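Local coordinates for protein molybdopterin converting factor, subunit 1 (Pyrococcus furiosus, PDB 1VJK) that probably serves as the small, ubiquitin-like MoaD-type subunit of molybdopterin synthase, acting in molybdopterin cofactor biosynthesis, at residues A[12-17]-A[40-45]; A[68-71]-A[76-79]. All coordinates share one frame; numbering follows the deposited sequence.

Contact 1 of 2, residues A[12-17]-A[40-45]; sequences VKVKYF and RDLIEE
Val12 meets helix 39-49 through a single methyl, its CG2, which lies 4.1 Å from CD1 of Leu42. That branch stands between the backbone N and the carbonyl carbon (chi1 -57°), and this rotation brings CG2 over toward the helix; the two side chains cross at a slant. Two residues on, after the alternation of the strand has turned Lys13 to the other side, Val14 repeats the approach: its CG2 sits 4.0 Å from the same Leu42 CD1. Here CG1 lies anti to the backbone N (chi1 180°), leaving CG2 as the branch that reaches the leucine, and the side chains run past one another in opposite directions. The Leu42 methyl is therefore shared by two valines of one strand face, and Leu42 is the sole residue of 40-45 that reaches 12-17. Further along, the Tyr16 ring takes Val14 CG1 on one face, 3.6 Å above its plane and displaced toward the rim, while its hydroxyl is hydrogen-bonded to Glu29.

All three touching residues are buried. Only three side chains meet, so the two segments bury 98 Å² in all; Leu42 also packs on Ile31 and Leu33 of strand 28-33 and on Val89 of strand 88-92. The nearest pair of CA atoms, Val12 CA and Leu42 CA, is 8.9 Å apart, which fits a helix lying on a sheet with valine methyls from the strand meeting a leucine methyl from the helix between them. This is part of the hydrophobic core between helix and sheet of the ubiquitin-like beta-grasp fold of the ThiS/MoaD family.

Contact 2 of 2, residues A[68-71]-A[76-79]; sequences VNIA and YVSW
Ile70 and Val77 supply the apolar part of this contact, with Ile70 CD1 4.0 Å from Val77 CG2 and the two side chains crossing at about a right angle. Ile70 CG1 lies between the backbone N and the carbonyl carbon (chi1 68°), and from there CD1 extends toward the loop. Tyr76 adds its ring at a slant to the Ile70 carbonyl: CD1 is 3.5 Å from Ile70 O.

Two waters make the polar links. Water 2 lies 2.6 Å from Ile70 O, to which it appears to donate, and accepts from Val77 N at 3.0 Å, thereby joining two backbone groups that do not pair directly; it also lies in the plane of the Tyr76 ring, at its edge. Water 1 bridges the side chains, donating to Asn69 OD1 at 2.8 Å and forming a hydrogen bond of 2.7 Å with Tyr76 OH. After strand 69-72, an outermost strand of the beta-grasp sheet, the chain turns, and 76-79 passes steeply across the direction of the strand as a loop without regular secondary structure, on the way to strand 88-92.

Further out, the Asn69 amide is held by more than the water. Its ND2 donates to Val68 O at 2.9 Å in a nearly straight bond (168° at the hydrogen), with the acceptor close to the amide plane but ND2 above the carbonyl plane; it also donates to Asp63 O. These bonds fix which end of the amide carries OD1 toward water 1. Ile70 and Val77 both rest on Val39 of helix 39-49, and Tyr76 touches Phe92 of strand 88-92. Trp79 gives its indole NE1 to Gly59 O and its backbone N to Glu60.

In the fold
Contact 1 is complete in the chain before contact 2 begins, and their centres are about 10 Å apart. Contact 1 lies about 3 Å from the centre of the chain; contact 2 sits about 7 Å from it, at the sheet margin. Both involve the same mixed sheet, ordered 28-33, 10-16, 88-92, 69-72, so strand 88-92 separates the strands they use. Helix 39-49 connects them directly: Arg40 N is 2.9 Å from Trp79 O, a probable hydrogen bond, and Ile43 CD1 packs 3.6 Å from Trp79 NE1. The helix thus meets the inner strand 10-16 and the loop that follows the edge strand, uniting both contacts in one compact beta-grasp domain.

Contact 1 of 2, residues A[12-17]-A[40-45]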
loop_
_atom_site.group_PDB
_atom_site.type_symbol
_atom_site.label_atom_id
_atom_site.label_comp_id
_atom_site.label_asym_id
_atom_site.label_seq_id
_atom_site.Cartn_x
_atom_site.Cartn_y
_atom_site.Cartn_z
ATOM N N VAL A 12 3.020 5.324 -8.489
ATOM C CA VAL A 12 2.008 5.626 -7.482
ATOM C C VAL A 12 2.654 6.326 -6.304
ATOM O O VAL A 12 3.859 6.134 -6.014
ATOM C CB VAL A 12 1.238 4.358 -7.031
ATOM C CG1 VAL A 12 0.584 3.680 -8.234
ATOM C CG2 VAL A 12 2.155 3.407 -6.348
ATOM N N LYS A 13 1.888 7.145 -5.615
ATOM C CA LYS A 13 2.335 7.834 -4.431
ATOM C C LYS A 13 1.792 7.081 -3.249
ATOM O O LYS A 13 0.568 7.003 -3.073
ATOM C CB LYS A 13 1.803 9.269 -4.421
ATOM C CG LYS A 13 2.172 10.088 -3.183
ATOM C CD LYS A 13 1.743 11.557 -3.387
ATOM C CE LYS A 13 2.079 12.415 -2.185
ATOM N NZ LYS A 13 1.629 13.821 -2.358
ATOM N N VAL A 14 2.666 6.527 -2.431
ATOM C CA VAL A 14 2.270 5.797 -1.237
ATOM C C VAL A 14 2.378 6.689 -0.025
ATOM O O VAL A 14 3.432 7.291 0.186
ATOM C CB VAL A 14 3.115 4.514 -1.031
ATOM C CG1 VAL A 14 2.686 3.763 0.226
ATOM C CG2 VAL A 14 3.032 3.613 -2.272
ATOM N N LYS A 15 1.290 6.801 0.748
ATOM C CA LYS A 15 1.287 7.604 1.974
ATOM C C LYS A 15 1.134 6.659 3.144
ATOM O O LYS A 15 0.142 5.914 3.234
ATOM C CB LYS A 15 0.159 8.653 1.965
ATOM C CG LYS A 15 0.235 9.693 0.840
ATOM C CD LYS A 15 -0.921 10.679 0.944
ATOM C CE LYS A 15 -0.744 11.857 -0.002
ATOM N N TYR A 16 2.109 6.675 4.038
ATOM C CA TYR A 16 2.067 5.858 5.252
ATOM C C TYR A 16 1.508 6.652 6.397
ATOM O O TYR A 16 1.748 7.868 6.509
ATOM C CB TYR A 16 3.496 5.408 5.602
ATOM C CG TYR A 16 4.143 4.585 4.522
ATOM C CD1 TYR A 16 3.839 3.228 4.377
ATOM C CD2 TYR A 16 5.069 5.144 3.666
ATOM C CE1 TYR A 16 4.416 2.452 3.388
ATOM C CE2 TYR A 16 5.687 4.373 2.665
ATOM C CZ TYR A 16 5.339 3.018 2.542
ATOM O OH TYR A 16 5.928 2.254 1.535
ATOM N N PHE A 17 0.790 5.947 7.279
ATOM C CA PHE A 17 0.167 6.573 8.427
ATOM C C PHE A 17 0.565 5.926 9.725
ATOM O O PHE A 17 0.824 4.726 9.784
ATOM C CB PHE A 17 -1.366 6.504 8.286
ATOM C CG PHE A 17 -1.902 7.344 7.172
ATOM C CD1 PHE A 17 -2.358 8.639 7.428
ATOM C CD2 PHE A 17 -1.957 6.845 5.865
ATOM C CE1 PHE A 17 -2.866 9.432 6.397
ATOM C CE2 PHE A 17 -2.444 7.627 4.823
ATOM C CZ PHE A 17 -2.909 8.925 5.092
ATOM N N ARG A 40 -2.151 -5.895 -5.185
ATOM C CA ARG A 40 -1.340 -6.943 -4.561
ATOM C C ARG A 40 0.164 -6.821 -4.916
ATOM O O ARG A 40 1.031 -7.160 -4.092
ATOM C CB ARG A 40 -1.893 -8.339 -4.902
ATOM C CG ARG A 40 -1.776 -8.726 -6.369
ATOM C CD ARG A 40 -2.152 -10.189 -6.598
ATOM N NE ARG A 40 -3.571 -10.505 -6.313
ATOM C CZ ARG A 40 -4.013 -11.131 -5.231
ATOM N NH1 ARG A 40 -3.190 -11.517 -4.250
ATOM N NH2 ARG A 40 -5.321 -11.398 -5.140
ATOM N N ASP A 41 0.466 -6.347 -6.130
ATOM C CA ASP A 41 1.878 -6.185 -6.545
ATOM C C ASP A 41 2.503 -5.055 -5.783
ATOM O O ASP A 41 3.674 -5.149 -5.392
ATOM C CB ASP A 41 1.995 -5.932 -8.045
ATOM C CG ASP A 41 1.270 -6.988 -8.880
ATOM O OD1 ASP A 41 1.425 -8.193 -8.636
ATOM O OD2 ASP A 41 0.537 -6.633 -9.823
ATOM N N LEU A 42 1.743 -3.999 -5.546
ATOM C CA LEU A 42 2.249 -2.888 -4.740
ATOM C C LEU A 42 2.538 -3.326 -3.299
ATOM O O LEU A 42 3.598 -2.973 -2.749
ATOM C CB LEU A 42 1.241 -1.741 -4.751
ATOM C CG LEU A 42 1.565 -0.577 -3.815
ATOM C CD1 LEU A 42 2.951 0.082 -4.168
ATOM C CD2 LEU A 42 0.419 0.438 -3.831
ATOM N N ILE A 43 1.648 -4.124 -2.711
ATOM C CA ILE A 43 1.880 -4.632 -1.366
ATOM C C ILE A 43 3.172 -5.445 -1.328
ATOM O O ILE A 43 4.001 -5.288 -0.395
ATOM C CB ILE A 43 0.675 -5.452 -0.896
ATOM C CG1 ILE A 43 -0.496 -4.513 -0.652
ATOM C CG2 ILE A 43 1.023 -6.260 0.387
ATOM C CD1 ILE A 43 -1.863 -5.221 -0.383
ATOM N N GLU A 44 3.386 -6.315 -2.331
ATOM C CA GLU A 44 4.652 -7.058 -2.363
ATOM C C GLU A 44 5.873 -6.176 -2.488
ATOM O O GLU A 44 6.924 -6.484 -1.884
ATOM C CB GLU A 44 4.624 -8.133 -3.445
ATOM C CG GLU A 44 3.607 -9.237 -3.147
ATOM C CD GLU A 44 3.736 -9.829 -1.750
ATOM O OE1 GLU A 44 4.789 -10.435 -1.455
ATOM O OE2 GLU A 44 2.794 -9.680 -0.935
ATOM N N GLU A 45 5.764 -5.094 -3.243
ATOM C CA GLU A 45 6.884 -4.183 -3.389
ATOM C C GLU A 45 7.150 -3.421 -2.090
ATOM O O GLU A 45 8.319 -3.200 -1.754
ATOM C CB GLU A 45 6.655 -3.220 -4.571
ATOM C CG GLU A 45 7.755 -2.162 -4.767
ATOM C CD GLU A 45 9.100 -2.712 -5.228
ATOM O OE1 GLU A 45 9.165 -3.856 -5.712
ATOM O OE2 GLU A 45 10.113 -1.981 -5.120
#

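Contact 2 of 2, residues A[68-71]-A[76-79]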
loop_
_atom_site.group_PDB
_atom_site.type_symbol
_atom_site.label_atom_id
_atom_site.label_comp_id
_atom_site.label_asym_id
_atom_site.label_seq_id
_atom_site.Cartn_x
_atom_site.Cartn_y
_atom_site.Cartn_z
ATOM N N VAL A 68 -2.900 -3.874 8.600
ATOM C CA VAL A 68 -2.813 -2.795 7.634
ATOM C C VAL A 68 -4.037 -2.860 6.745
ATOM O O VAL A 68 -4.422 -3.939 6.303
ATOM C CB VAL A 68 -1.571 -2.962 6.692
ATOM C CG1 VAL A 68 -1.401 -1.746 5.782
ATOM C CG2 VAL A 68 -0.271 -3.210 7.467
ATOM N N ASN A 69 -4.597 -1.693 6.437
ATOM C CA ASN A 69 -5.546 -1.559 5.342
ATOM C C ASN A 69 -4.999 -0.540 4.375
ATOM O O ASN A 69 -4.152 0.301 4.737
ATOM C CB ASN A 69 -6.926 -1.053 5.828
ATOM C CG ASN A 69 -7.786 -2.125 6.556
ATOM O OD1 ASN A 69 -8.935 -1.832 6.909
ATOM N ND2 ASN A 69 -7.246 -3.328 6.784
ATOM N N ILE A 70 -5.470 -0.616 3.134
ATOM C CA ILE A 70 -5.028 0.349 2.108
ATOM C C ILE A 70 -6.218 0.982 1.433
ATOM O O ILE A 70 -7.343 0.450 1.495
ATOM C CB ILE A 70 -4.067 -0.279 1.054
ATOM C CG1 ILE A 70 -4.788 -1.303 0.156
ATOM C CG2 ILE A 70 -2.775 -0.833 1.720
ATOM C CD1 ILE A 70 -5.437 -0.689 -1.142
ATOM N N ALA A 71 -6.010 2.143 0.842
ATOM C CA ALA A 71 -7.036 2.788 0.044
ATOM C C ALA A 71 -6.374 3.394 -1.157
ATOM O O ALA A 71 -5.238 3.901 -1.089
ATOM C CB ALA A 71 -7.788 3.863 0.847
ATOM N N TYR A 76 -11.611 1.974 -0.659
ATOM C CA TYR A 76 -11.238 0.588 -0.446
ATOM C C TYR A 76 -11.450 -0.157 -1.756
ATOM O O TYR A 76 -12.469 0.050 -2.468
ATOM C CB TYR A 76 -12.090 -0.054 0.670
ATOM C CG TYR A 76 -11.843 0.520 2.047
ATOM C CD1 TYR A 76 -10.611 0.340 2.693
ATOM C CD2 TYR A 76 -12.844 1.238 2.713
ATOM C CE1 TYR A 76 -10.377 0.866 3.960
ATOM C CE2 TYR A 76 -12.618 1.777 3.978
ATOM C CZ TYR A 76 -11.388 1.583 4.600
ATOM O OH TYR A 76 -11.166 2.121 5.859
ATOM N N VAL A 77 -10.485 -1.010 -2.080
ATOM C CA VAL A 77 -10.511 -1.761 -3.335
ATOM C C VAL A 77 -10.011 -3.186 -3.119
ATOM O O VAL A 77 -9.476 -3.530 -2.054
ATOM C CB VAL A 77 -9.637 -1.103 -4.432
ATOM C CG1 VAL A 77 -10.160 0.277 -4.829
ATOM C CG2 VAL A 77 -8.195 -1.025 -3.964
ATOM N N SER A 78 -10.178 -4.015 -4.154
ATOM C CA SER A 78 -9.711 -5.385 -4.086
ATOM C C SER A 78 -8.193 -5.468 -4.323
ATOM O O SER A 78 -7.565 -4.522 -4.836
ATOM C CB SER A 78 -10.448 -6.232 -5.103
ATOM O OG SER A 78 -9.831 -6.138 -6.349
ATOM N N TRP A 79 -7.609 -6.608 -3.966
ATOM C CA TRP A 79 -6.180 -6.796 -4.232
ATOM C C TRP A 79 -5.867 -6.890 -5.711
ATOM O O TRP A 79 -4.740 -6.680 -6.116
ATOM C CB TRP A 79 -5.626 -8.027 -3.528
ATOM C CG TRP A 79 -5.368 -7.835 -2.041
ATOM C CD1 TRP A 79 -5.365 -6.650 -1.356
ATOM C CD2 TRP A 79 -5.070 -8.851 -1.081
ATOM N NE1 TRP A 79 -5.077 -6.870 -0.027
ATOM C CE2 TRP A 79 -4.893 -8.212 0.171
ATOM C CE3 TRP A 79 -4.932 -10.245 -1.146
ATOM C CZ2 TRP A 79 -4.591 -8.919 1.344
ATOM C CZ3 TRP A 79 -4.631 -10.950 0.032
ATOM C CH2 TRP A 79 -4.467 -10.280 1.254
HETATM O O HOH W 1 -9.517 0.812 7.572
HETATM O O HOH W 2 -8.624 -1.441 0.192
#